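Local coordinates for protein UDP-glucose 4-epimerase (Campylobacter jejuni subsp. jejuni serotype O:2, PDB 7K3P) that interconverts UDP-glucose and UDP-galactose, and probably their N-acetylated counterparts, by inverting the sugar at C4 with the help of bound NAD, at residues Leu227-Asp232 with Val297-Arg302; Ile242-His247 with Leu310-Ser315; His247-Ser252 with Pro325-Leu330; Phe270-Gly275 with Thr321-Lys326. The protein carries 2 engineered substitutions. All coordinates share one frame; numbering follows the deposited sequence.

Interaction 1 (Leu227-Asp232 with Val297-Arg302)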
# COMPACT_ATOMS: atom_id res chain seq x y z
N LEU A 227 -11.06 4.49 -35.72
CA LEU A 227 -11.63 3.93 -34.49
C LEU A 227 -12.13 2.53 -34.82
O LEU A 227 -12.88 2.34 -35.79
CB LEU A 227 -12.79 4.80 -33.98
CG LEU A 227 -13.50 4.45 -32.67
CD1 LEU A 227 -14.27 5.66 -32.14
CD2 LEU A 227 -14.45 3.28 -32.86
N PHE A 228 -11.73 1.53 -34.04
CA PHE A 228 -12.15 0.17 -34.31
C PHE A 228 -13.26 -0.27 -33.35
O PHE A 228 -13.15 -0.08 -32.14
CB PHE A 228 -10.97 -0.79 -34.21
CG PHE A 228 -10.06 -0.78 -35.42
CD1 PHE A 228 -10.49 -1.34 -36.63
CD2 PHE A 228 -8.79 -0.24 -35.36
CE1 PHE A 228 -9.66 -1.35 -37.75
CE2 PHE A 228 -7.95 -0.24 -36.47
CZ PHE A 228 -8.39 -0.80 -37.66
N ILE A 229 -14.32 -0.85 -33.89
CA ILE A 229 -15.31 -1.50 -33.04
C ILE A 229 -14.96 -2.98 -32.95
O ILE A 229 -15.09 -3.71 -33.94
CB ILE A 229 -16.72 -1.40 -33.62
CG1 ILE A 229 -17.09 0.05 -33.93
CG2 ILE A 229 -17.73 -2.00 -32.65
CD1 ILE A 229 -18.53 0.20 -34.40
N PHE A 230 -14.51 -3.43 -31.78
CA PHE A 230 -14.18 -4.83 -31.59
C PHE A 230 -15.39 -5.65 -31.19
O PHE A 230 -15.71 -5.75 -30.00
CB PHE A 230 -13.06 -4.97 -30.56
CG PHE A 230 -11.76 -4.39 -31.01
CD1 PHE A 230 -10.99 -5.04 -31.96
CD2 PHE A 230 -11.31 -3.19 -30.49
CE1 PHE A 230 -9.78 -4.50 -32.38
CE2 PHE A 230 -10.11 -2.65 -30.91
CZ PHE A 230 -9.34 -3.31 -31.86
N GLY A 231 -16.07 -6.22 -32.18
CA GLY A 231 -17.24 -7.05 -31.93
C GLY A 231 -18.54 -6.25 -32.01
O GLY A 231 -18.66 -5.17 -31.40
N ASP A 232 -19.50 -6.78 -32.76
CA ASP A 232 -20.81 -6.15 -32.90
C ASP A 232 -21.92 -7.18 -32.72
O ASP A 232 -23.06 -6.94 -33.12
CB ASP A 232 -20.94 -5.44 -34.26
CG ASP A 232 -20.98 -6.41 -35.44
OD1 ASP A 232 -20.55 -7.58 -35.30
OD2 ASP A 232 -21.43 -5.99 -36.53
N VAL A 297 -14.41 4.79 -38.94
CA VAL A 297 -14.61 3.64 -38.05
C VAL A 297 -14.75 2.32 -38.81
O VAL A 297 -15.41 2.25 -39.86
CB VAL A 297 -15.77 3.84 -37.05
CG1 VAL A 297 -16.46 5.18 -37.26
CG2 VAL A 297 -16.76 2.69 -37.12
N GLU A 298 -14.12 1.27 -38.28
CA GLU A 298 -14.13 -0.04 -38.91
C GLU A 298 -14.56 -1.13 -37.93
O GLU A 298 -14.15 -1.13 -36.76
CB GLU A 298 -12.76 -0.39 -39.48
CG GLU A 298 -12.81 -1.02 -40.86
CD GLU A 298 -12.99 0.00 -41.96
OE1 GLU A 298 -12.06 0.82 -42.16
OE2 GLU A 298 -14.06 -0.01 -42.62
N LEU A 299 -15.38 -2.05 -38.42
CA LEU A 299 -15.80 -3.20 -37.64
C LEU A 299 -14.65 -4.18 -37.53
O LEU A 299 -13.99 -4.51 -38.52
CB LEU A 299 -16.96 -3.89 -38.35
CG LEU A 299 -18.30 -3.95 -37.62
CD1 LEU A 299 -18.71 -2.55 -37.20
CD2 LEU A 299 -19.37 -4.58 -38.50
N ALA A 300 -14.40 -4.66 -36.31
CA ALA A 300 -13.40 -5.71 -36.10
C ALA A 300 -14.05 -6.85 -35.34
O ALA A 300 -15.14 -6.69 -34.79
CB ALA A 300 -12.21 -5.17 -35.33
N PRO A 301 -13.37 -8.01 -35.30
CA PRO A 301 -13.88 -9.15 -34.53
C PRO A 301 -13.88 -8.83 -33.04
O PRO A 301 -13.23 -7.87 -32.61
CB PRO A 301 -12.83 -10.24 -34.80
CG PRO A 301 -12.21 -9.84 -36.12
CD PRO A 301 -12.16 -8.34 -36.06
N ARG A 302 -14.58 -9.64 -32.26
CA ARG A 302 -14.49 -9.56 -30.82
C ARG A 302 -13.04 -9.67 -30.38
O ARG A 302 -12.25 -10.43 -30.94
CB ARG A 302 -15.27 -10.70 -30.18
CG ARG A 302 -16.77 -10.61 -30.31
CD ARG A 302 -17.38 -11.53 -29.30
NE ARG A 302 -18.83 -11.58 -29.41
CZ ARG A 302 -19.59 -12.29 -28.59
NH1 ARG A 302 -19.03 -12.98 -27.61
NH2 ARG A 302 -20.91 -12.29 -28.76
O HOH W 1 -17.23 -7.49 -35.96
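With chi1 at -53°, I229 holds CG1 anti to its carbonyl carbon, and a fully extended chi2 carries CD1 over strand 297-300, where it lies 3.9 Å from CD1 of L299 and also touches CG2 of V297. F230, with CG likewise anti to the carbonyl carbon, drops its ring on the other face, CD1 being 3.6 Å from CB of A300, while the carbonyl O of P301 sits at the ring edge, in its plane. On that same face the F228 ring crosses E298 obliquely: of the E298 side chain it meets CB, 3.7 Å from CE1, and its CD1 also lies near E298 O, while the bend at chi2 takes the carboxylate elsewhere.

The backbones run parallel, the short axes 4.6 Å apart at 26°. E298 N donates to L227 O, and I229 N to E298 O; the bond from A300 N to I229 O is short, at 2.6 Å. G231 N extends the series to A300 O, arriving from above the carbonyl plane, 42° out of it. A water also donates to A300 O, at 2.5 Å. Around this pair, L227 and I229 rest on I284 of helix 280-291, and R302 forms a salt bridge with D233.

Past the strand, OD2 of D232 lies 3.2 Å from CD2 of L299, with CG of that leucine behind it. Backbone amide-to-carbonyl bonds carry the pairing, with apolar side-chain contacts on both faces, and A300 O takes G231 N and a water where the strands end.

Interaction 2 (Ile242-His247 with Leu310-Ser315). With ACT (acetate ion), chain G.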
# COMPACT_ATOMS: atom_id res chain seq x y z
N ILE A 242 -20.77 -2.14 -23.84
CA ILE A 242 -21.33 -1.09 -23.00
C ILE A 242 -20.34 -0.72 -21.89
O ILE A 242 -19.87 -1.58 -21.13
CB ILE A 242 -22.68 -1.54 -22.38
CG1 ILE A 242 -23.72 -1.71 -23.50
CG2 ILE A 242 -23.16 -0.52 -21.34
CD1 ILE A 242 -25.06 -2.25 -23.04
N ARG A 243 -20.00 0.56 -21.80
CA ARG A 243 -19.06 1.02 -20.78
C ARG A 243 -19.58 2.25 -20.05
O ARG A 243 -20.56 2.87 -20.48
CB ARG A 243 -17.68 1.32 -21.40
CG ARG A 243 -16.97 0.07 -21.92
CD ARG A 243 -16.72 -0.92 -20.79
NE ARG A 243 -15.90 -2.05 -21.23
CZ ARG A 243 -16.37 -3.18 -21.75
NH1 ARG A 243 -17.68 -3.35 -21.92
NH2 ARG A 243 -15.53 -4.16 -22.10
N ASP A 244 -18.88 2.62 -18.98
CA ASP A 244 -19.33 3.61 -18.03
C ASP A 244 -18.49 4.89 -18.20
O ASP A 244 -17.25 4.85 -18.09
CB ASP A 244 -19.18 3.00 -16.64
CG ASP A 244 -19.86 3.81 -15.56
OD1 ASP A 244 -19.55 5.02 -15.44
OD2 ASP A 244 -20.69 3.23 -14.83
N PHE A 245 -19.15 6.00 -18.52
CA PHE A 245 -18.48 7.30 -18.66
C PHE A 245 -19.23 8.35 -17.84
O PHE A 245 -20.41 8.18 -17.55
CB PHE A 245 -18.45 7.73 -20.13
CG PHE A 245 -17.92 6.68 -21.04
CD1 PHE A 245 -16.55 6.51 -21.20
CD2 PHE A 245 -18.79 5.83 -21.72
CE1 PHE A 245 -16.05 5.52 -22.03
CE2 PHE A 245 -18.30 4.84 -22.55
CZ PHE A 245 -16.93 4.68 -22.71
N ILE A 246 -18.55 9.43 -17.47
CA ILE A 246 -19.22 10.45 -16.66
C ILE A 246 -18.78 11.87 -17.02
O ILE A 246 -17.62 12.11 -17.40
CB ILE A 246 -19.04 10.18 -15.15
CG1 ILE A 246 -20.00 11.04 -14.33
CG2 ILE A 246 -17.57 10.41 -14.72
CD1 ILE A 246 -20.18 10.54 -12.91
N HIS A 247 -19.73 12.80 -16.93
CA HIS A 247 -19.45 14.21 -17.23
C HIS A 247 -18.60 14.81 -16.11
O HIS A 247 -18.84 14.54 -14.94
CB HIS A 247 -20.76 14.98 -17.40
CG HIS A 247 -20.57 16.36 -17.96
ND1 HIS A 247 -20.19 17.43 -17.18
CD2 HIS A 247 -20.71 16.83 -19.22
CE1 HIS A 247 -20.11 18.51 -17.94
NE2 HIS A 247 -20.41 18.18 -19.18
N LEU A 310 -19.55 -3.48 -18.65
CA LEU A 310 -18.78 -3.17 -17.44
C LEU A 310 -19.15 -1.74 -16.99
O LEU A 310 -18.73 -0.76 -17.61
CB LEU A 310 -17.28 -3.26 -17.71
CG LEU A 310 -16.35 -2.79 -16.59
CD1 LEU A 310 -16.64 -3.59 -15.35
CD2 LEU A 310 -14.88 -2.93 -16.98
N ILE A 311 -19.94 -1.63 -15.92
CA ILE A 311 -20.36 -0.32 -15.44
C ILE A 311 -20.41 -0.33 -13.91
O ILE A 311 -20.41 -1.40 -13.30
CB ILE A 311 -21.76 0.08 -15.99
CG1 ILE A 311 -22.84 -0.80 -15.37
CG2 ILE A 311 -21.78 -0.03 -17.50
CD1 ILE A 311 -24.27 -0.34 -15.74
N SER A 312 -20.47 0.86 -13.31
CA SER A 312 -20.60 0.95 -11.86
C SER A 312 -22.05 0.71 -11.46
O SER A 312 -22.97 1.16 -12.16
CB SER A 312 -20.19 2.35 -11.36
OG SER A 312 -18.85 2.69 -11.70
N ASP A 313 -22.24 0.05 -10.33
CA ASP A 313 -23.54 0.05 -9.66
C ASP A 313 -23.60 1.32 -8.81
O ASP A 313 -22.84 1.46 -7.86
CB ASP A 313 -23.64 -1.18 -8.77
CG ASP A 313 -24.98 -1.29 -8.05
OD1 ASP A 313 -25.74 -0.29 -7.98
OD2 ASP A 313 -25.27 -2.39 -7.56
N ALA A 314 -24.48 2.25 -9.17
CA ALA A 314 -24.58 3.53 -8.46
C ALA A 314 -25.77 3.64 -7.52
O ALA A 314 -26.12 4.75 -7.09
CB ALA A 314 -24.59 4.68 -9.46
N SER A 315 -26.40 2.52 -7.18
CA SER A 315 -27.56 2.55 -6.31
C SER A 315 -27.22 3.08 -4.89
O SER A 315 -27.98 3.87 -4.30
CB SER A 315 -28.23 1.17 -6.26
OG SER A 315 -27.39 0.20 -5.68
C ACT G . -12.51 -3.09 -21.18
O ACT G . -12.56 -4.07 -21.98
OXT ACT G . -13.10 -2.03 -21.51
CH3 ACT G . -11.75 -3.17 -19.89
O HOH W 2 -18.38 5.03 -12.72
O HOH W 3 -16.64 0.99 -17.92
O HOH W 4 -22.99 3.57 -13.36
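R243 packs its aliphatic chain against L310 and takes its charge past it. From CB the chain runs to CG and bends at chi2 (-61°), which sets CD beside L310, 3.8 Å from its O and 3.9 Å from its CB, and lays one face of the guanidinium over that same CB. NE then donates to OXT of an acetate ion at 2.8 Å, and NH2 donates to the other acetate oxygen, the acetate lying at the guanidinium edge; this ion probably comes from the crystallisation liquor. NH1 turns back to I242 O at 2.9 Å, with its partner in the guanidinium plane. I242 O also accepts from L310 N, and the two donors reach it from opposite faces of its carbonyl plane. A further bond from NH2 to P307 O helps to fix the rotation of the group.

D244 continues the join where the strand pairing gives way. CG stands anti to the backbone N (chi1 -169°), which directs the carboxylate to the partner segment: S312 N donates to OD2 at 2.8 Å and 169°, from above the carboxylate plane. A water donates both to OD2 and to S312 O, so this buried oxygen has at least two donors. Another water bridges D244 N and L310 O, standing in for a direct backbone bond between them. I242 and I311 lie side by side, pointing the same way, their CG2 methyls 4.1 Å apart.

Parallel pairing of 242-246 with 309-312, finished by an aspartate and waters, belongs to the small mixed sheet beside the Rossmann-type NAD-binding sheet, as in the extended short-chain dehydrogenase/reductase fold.

Interaction 3 (His247-Ser252 with Pro325-Leu330)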
# COMPACT_ATOMS: atom_id res chain seq x y z
N HIS A 247 -19.73 12.80 -16.93
CA HIS A 247 -19.45 14.21 -17.23
C HIS A 247 -18.60 14.81 -16.11
O HIS A 247 -18.84 14.54 -14.94
CB HIS A 247 -20.76 14.98 -17.40
CG HIS A 247 -20.57 16.36 -17.96
ND1 HIS A 247 -20.19 17.43 -17.18
CD2 HIS A 247 -20.71 16.83 -19.22
CE1 HIS A 247 -20.11 18.51 -17.94
NE2 HIS A 247 -20.41 18.18 -19.18
N VAL A 248 -17.62 15.64 -16.47
CA VAL A 248 -16.72 16.21 -15.45
C VAL A 248 -17.47 16.98 -14.37
O VAL A 248 -17.04 17.01 -13.21
CB VAL A 248 -15.60 17.08 -16.08
CG1 VAL A 248 -16.21 18.29 -16.82
CG2 VAL A 248 -14.61 17.54 -15.01
N ASP A 249 -18.60 17.59 -14.72
CA ASP A 249 -19.34 18.39 -13.73
C ASP A 249 -20.19 17.52 -12.81
O ASP A 249 -20.55 17.93 -11.70
CB ASP A 249 -20.17 19.50 -14.41
CG ASP A 249 -19.32 20.68 -14.88
OD1 ASP A 249 -18.46 21.15 -14.10
OD2 ASP A 249 -19.49 21.12 -16.04
N ASP A 250 -20.50 16.30 -13.27
CA ASP A 250 -21.27 15.34 -12.47
C ASP A 250 -20.41 14.57 -11.48
O ASP A 250 -20.84 14.25 -10.36
CB ASP A 250 -22.00 14.35 -13.39
CG ASP A 250 -23.22 14.96 -14.08
OD1 ASP A 250 -23.81 15.89 -13.50
OD2 ASP A 250 -23.58 14.51 -15.19
N ILE A 251 -19.19 14.22 -11.90
CA ILE A 251 -18.27 13.64 -10.92
C ILE A 251 -17.88 14.76 -9.94
O ILE A 251 -17.73 14.53 -8.74
CB ILE A 251 -17.03 12.97 -11.58
CG1 ILE A 251 -16.08 12.42 -10.52
CG2 ILE A 251 -16.32 13.94 -12.52
CD1 ILE A 251 -16.74 11.44 -9.58
N SER A 252 -17.75 15.98 -10.45
CA SER A 252 -17.44 17.11 -9.58
C SER A 252 -18.51 17.27 -8.50
O SER A 252 -18.19 17.34 -7.32
CB SER A 252 -17.26 18.40 -10.37
OG SER A 252 -16.02 18.40 -11.04
N PRO A 325 -27.06 13.75 -10.76
CA PRO A 325 -26.33 14.20 -11.94
C PRO A 325 -27.28 14.97 -12.84
O PRO A 325 -28.48 14.74 -12.81
CB PRO A 325 -25.92 12.88 -12.63
CG PRO A 325 -26.84 11.83 -12.07
CD PRO A 325 -27.14 12.28 -10.66
N LYS A 326 -26.75 15.88 -13.64
CA LYS A 326 -27.65 16.58 -14.53
C LYS A 326 -27.08 16.67 -15.94
O LYS A 326 -27.64 17.37 -16.80
CB LYS A 326 -28.04 17.93 -13.93
CG LYS A 326 -27.23 18.31 -12.68
CD LYS A 326 -27.28 19.80 -12.40
CE LYS A 326 -28.68 20.24 -11.97
NZ LYS A 326 -28.65 21.52 -11.22
N TYR A 327 -26.00 15.94 -16.20
CA TYR A 327 -25.47 15.86 -17.56
C TYR A 327 -25.38 14.42 -18.09
O TYR A 327 -24.53 14.12 -18.93
CB TYR A 327 -24.14 16.60 -17.71
CG TYR A 327 -24.19 18.06 -17.32
CD1 TYR A 327 -24.97 18.96 -18.04
CD2 TYR A 327 -23.46 18.54 -16.24
CE1 TYR A 327 -25.02 20.31 -17.68
CE2 TYR A 327 -23.50 19.88 -15.87
CZ TYR A 327 -24.29 20.76 -16.59
OH TYR A 327 -24.34 22.08 -16.23
N ASP A 328 -26.28 13.55 -17.61
CA ASP A 328 -26.44 12.22 -18.19
C ASP A 328 -27.08 12.40 -19.56
O ASP A 328 -28.28 12.19 -19.74
CB ASP A 328 -27.31 11.31 -17.31
CG ASP A 328 -27.33 9.85 -17.80
OD1 ASP A 328 -26.74 9.57 -18.87
OD2 ASP A 328 -27.95 8.98 -17.13
N ASP A 329 -26.26 12.80 -20.53
CA ASP A 329 -26.73 13.13 -21.86
C ASP A 329 -25.55 12.91 -22.79
O ASP A 329 -24.58 13.67 -22.73
CB ASP A 329 -27.21 14.59 -21.89
CG ASP A 329 -27.61 15.07 -23.27
OD1 ASP A 329 -26.85 14.87 -24.24
OD2 ASP A 329 -28.70 15.67 -23.38
N LEU A 330 -25.61 11.88 -23.63
CA LEU A 330 -24.43 11.45 -24.39
C LEU A 330 -23.91 12.55 -25.31
O LEU A 330 -22.70 12.67 -25.52
CB LEU A 330 -24.71 10.19 -25.22
CG LEU A 330 -23.68 9.04 -25.17
CD1 LEU A 330 -23.61 8.29 -26.49
CD2 LEU A 330 -22.28 9.48 -24.70
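H247 and D250, at the N-terminal end of helix 248-261, hold the 325-330 loop. H247 is the N-cap residue: its ND1 accepts from D249 N at 2.9 Å, a side-chain cap of the helix that follows a strand of the small mixed sheet.

The hydrogen bonds across the contact all end on the carboxylate of D250. K326 N donates to OD1 at 2.9 Å, met on the syn side but 35° out of the carboxylate plane. Y327 N donates to OD2 at 3.0 Å through the syn lone pair, a more bent bond at 135°. Two successive amides thus grip both oxygens, and a further bond to OD2 from Y274 OH fixes the carboxylate from a third direction.

Aromatic and van der Waals contacts form the other group. With CG of H247 anti to the backbone N, the imidazole turns one face to Y327, whose CB makes a CH-pi contact over it. The two rings meet obliquely, planes at 36°, with centroids 4.5 Å apart. CB of P325 packs on the D250 carboxylate carbon. Beside the imidazole, CE2 of the Y327 ring rests 3.7 Å from CB of D249.

Interaction 4 (Phe270-Gly275 with Thr321-Lys326)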
# COMPACT_ATOMS: atom_id res chain seq x y z
N PHE A 270 -18.28 4.98 -2.16
CA PHE A 270 -19.35 5.04 -3.14
C PHE A 270 -18.79 4.93 -4.54
O PHE A 270 -17.79 5.60 -4.86
CB PHE A 270 -20.08 6.41 -3.10
CG PHE A 270 -20.86 6.66 -1.85
CD1 PHE A 270 -22.01 5.93 -1.56
CD2 PHE A 270 -20.47 7.67 -0.97
CE1 PHE A 270 -22.74 6.18 -0.41
CE2 PHE A 270 -21.19 7.93 0.19
CZ PHE A 270 -22.34 7.18 0.48
N ASN A 271 -19.44 4.12 -5.37
CA ASN A 271 -19.26 4.27 -6.80
C ASN A 271 -19.96 5.56 -7.21
O ASN A 271 -21.04 5.87 -6.70
CB ASN A 271 -19.92 3.11 -7.56
CG ASN A 271 -19.16 1.81 -7.42
OD1 ASN A 271 -17.93 1.80 -7.29
ND2 ASN A 271 -19.90 0.70 -7.45
N VAL A 272 -19.38 6.29 -8.16
CA VAL A 272 -20.09 7.40 -8.78
C VAL A 272 -20.33 7.06 -10.23
O VAL A 272 -19.37 6.86 -10.99
CB VAL A 272 -19.30 8.71 -8.70
CG1 VAL A 272 -20.17 9.87 -9.19
CG2 VAL A 272 -18.82 8.97 -7.26
N GLY A 273 -21.60 7.02 -10.64
CA GLY A 273 -21.93 6.70 -12.02
C GLY A 273 -23.42 6.90 -12.29
O GLY A 273 -24.21 7.09 -11.35
N TYR A 274 -23.80 6.85 -13.57
CA TYR A 274 -25.19 7.07 -13.96
C TYR A 274 -26.09 5.84 -13.74
O TYR A 274 -27.32 5.94 -13.89
CB TYR A 274 -25.27 7.55 -15.42
CG TYR A 274 -24.57 8.85 -15.70
CD1 TYR A 274 -24.70 9.94 -14.83
CD2 TYR A 274 -23.77 9.01 -16.83
CE1 TYR A 274 -24.06 11.15 -15.09
CE2 TYR A 274 -23.12 10.21 -17.10
CZ TYR A 274 -23.27 11.27 -16.22
OH TYR A 274 -22.63 12.46 -16.48
N GLY A 275 -25.49 4.70 -13.37
CA GLY A 275 -26.24 3.47 -13.13
C GLY A 275 -26.57 2.72 -14.41
O GLY A 275 -27.28 1.70 -14.40
N THR A 321 -27.09 9.65 -0.44
CA THR A 321 -26.71 11.05 -0.59
C THR A 321 -27.69 11.84 -1.45
O THR A 321 -28.63 11.29 -2.02
CB THR A 321 -25.30 11.18 -1.20
OG1 THR A 321 -25.39 11.18 -2.63
CG2 THR A 321 -24.41 10.03 -0.73
N SER A 322 -27.43 13.13 -1.56
CA SER A 322 -28.29 14.02 -2.33
C SER A 322 -27.75 14.19 -3.74
O SER A 322 -28.21 15.08 -4.47
CB SER A 322 -28.30 15.39 -1.65
OG SER A 322 -27.00 15.97 -1.72
N TRP A 323 -26.77 13.38 -4.14
CA TRP A 323 -26.18 13.55 -5.46
C TRP A 323 -27.19 13.28 -6.58
O TRP A 323 -27.80 12.22 -6.63
CB TRP A 323 -24.95 12.65 -5.65
CG TRP A 323 -24.31 12.86 -6.99
CD1 TRP A 323 -23.75 14.02 -7.45
CD2 TRP A 323 -24.16 11.90 -8.03
NE1 TRP A 323 -23.28 13.84 -8.73
CE2 TRP A 323 -23.51 12.52 -9.11
CE3 TRP A 323 -24.53 10.54 -8.17
CZ2 TRP A 323 -23.20 11.87 -10.30
CZ3 TRP A 323 -24.23 9.89 -9.35
CH2 TRP A 323 -23.57 10.55 -10.40
N GLN A 324 -27.33 14.25 -7.48
CA GLN A 324 -28.20 14.12 -8.64
C GLN A 324 -27.48 14.66 -9.87
O GLN A 324 -27.30 15.87 -10.02
CB GLN A 324 -29.52 14.87 -8.43
CG GLN A 324 -30.52 14.71 -9.59
CD GLN A 324 -31.83 15.42 -9.33
OE1 GLN A 324 -32.41 15.27 -8.25
NE2 GLN A 324 -32.29 16.22 -10.30
N PRO A 325 -27.06 13.75 -10.76
CA PRO A 325 -26.33 14.20 -11.94
C PRO A 325 -27.28 14.97 -12.84
O PRO A 325 -28.48 14.74 -12.81
CB PRO A 325 -25.92 12.88 -12.63
CG PRO A 325 -26.84 11.83 -12.07
CD PRO A 325 -27.14 12.28 -10.66
N LYS A 326 -26.75 15.88 -13.64
CA LYS A 326 -27.65 16.58 -14.53
C LYS A 326 -27.08 16.67 -15.94
O LYS A 326 -27.64 17.37 -16.80
CB LYS A 326 -28.04 17.93 -13.93
CG LYS A 326 -27.23 18.31 -12.68
CD LYS A 326 -27.28 19.80 -12.40
CE LYS A 326 -28.68 20.24 -11.97
NZ LYS A 326 -28.65 21.52 -11.22
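A buried apolar seam beside strand 268-271 takes up the 321-326 loop, whose W323 indole makes the main contact. V272 CG1 stands over one face of the six-membered ring, 3.9 Å from its centroid and 22° off the normal. P325 CD covers the opposite face, so the indole lies between valine and proline. Its edge is met in plane by G273 O, 3.4 Å from CZ3. The CG of W323 is anti to the backbone N (chi1 -178°), which swings the indole across to the strand side, and NE1 continues to S253 OG on helix 248-261.

Strand 268-271 is the outermost of the seven-stranded parallel Rossmann-type sheet, next to 184-189, so the loop after helix 315-320 packs against the edge of the nucleotide-binding core. At the loop's start, T321 makes an ST turn: OG1 accepts from W323 N at 3.0 Å. OG1 is also hydrogen-bonded to I317 O of the preceding helix. The same chi1 (87°) points CG2 toward F270, where it lies 3.7 Å from CZ, meeting the ring obliquely and off-centre.

At the far end, Y274 and P325 slide past each other in opposite directions. CB of P325 comes to the edge of the phenol ring, near its plane, 3.5 Å from CE1 of Y274.

How the interactions relate
Interactions 2, 3 and 4 form one continuous cluster, their centres 9 to 12 Å apart, whereas interaction 1 lies apart: its centre is 21 Å from that of interaction 2, and the nearest atoms of the two are about 8 Å away. Y274 ties the cluster together, its OH 2.6 Å from D250 OD2 of interaction 3 and 3.0 Å from H247 N, which interactions 2 and 3 share. N271 ND2 is 3.1 Å from D313 O, joining interactions 4 and 2. P325 and K326 serve both interactions 3 and 4. The cluster lies near the cofactor without touching it: the side chains of S312 and V272 are each about 9 Å from NAD, and that of H247 about 11 Å.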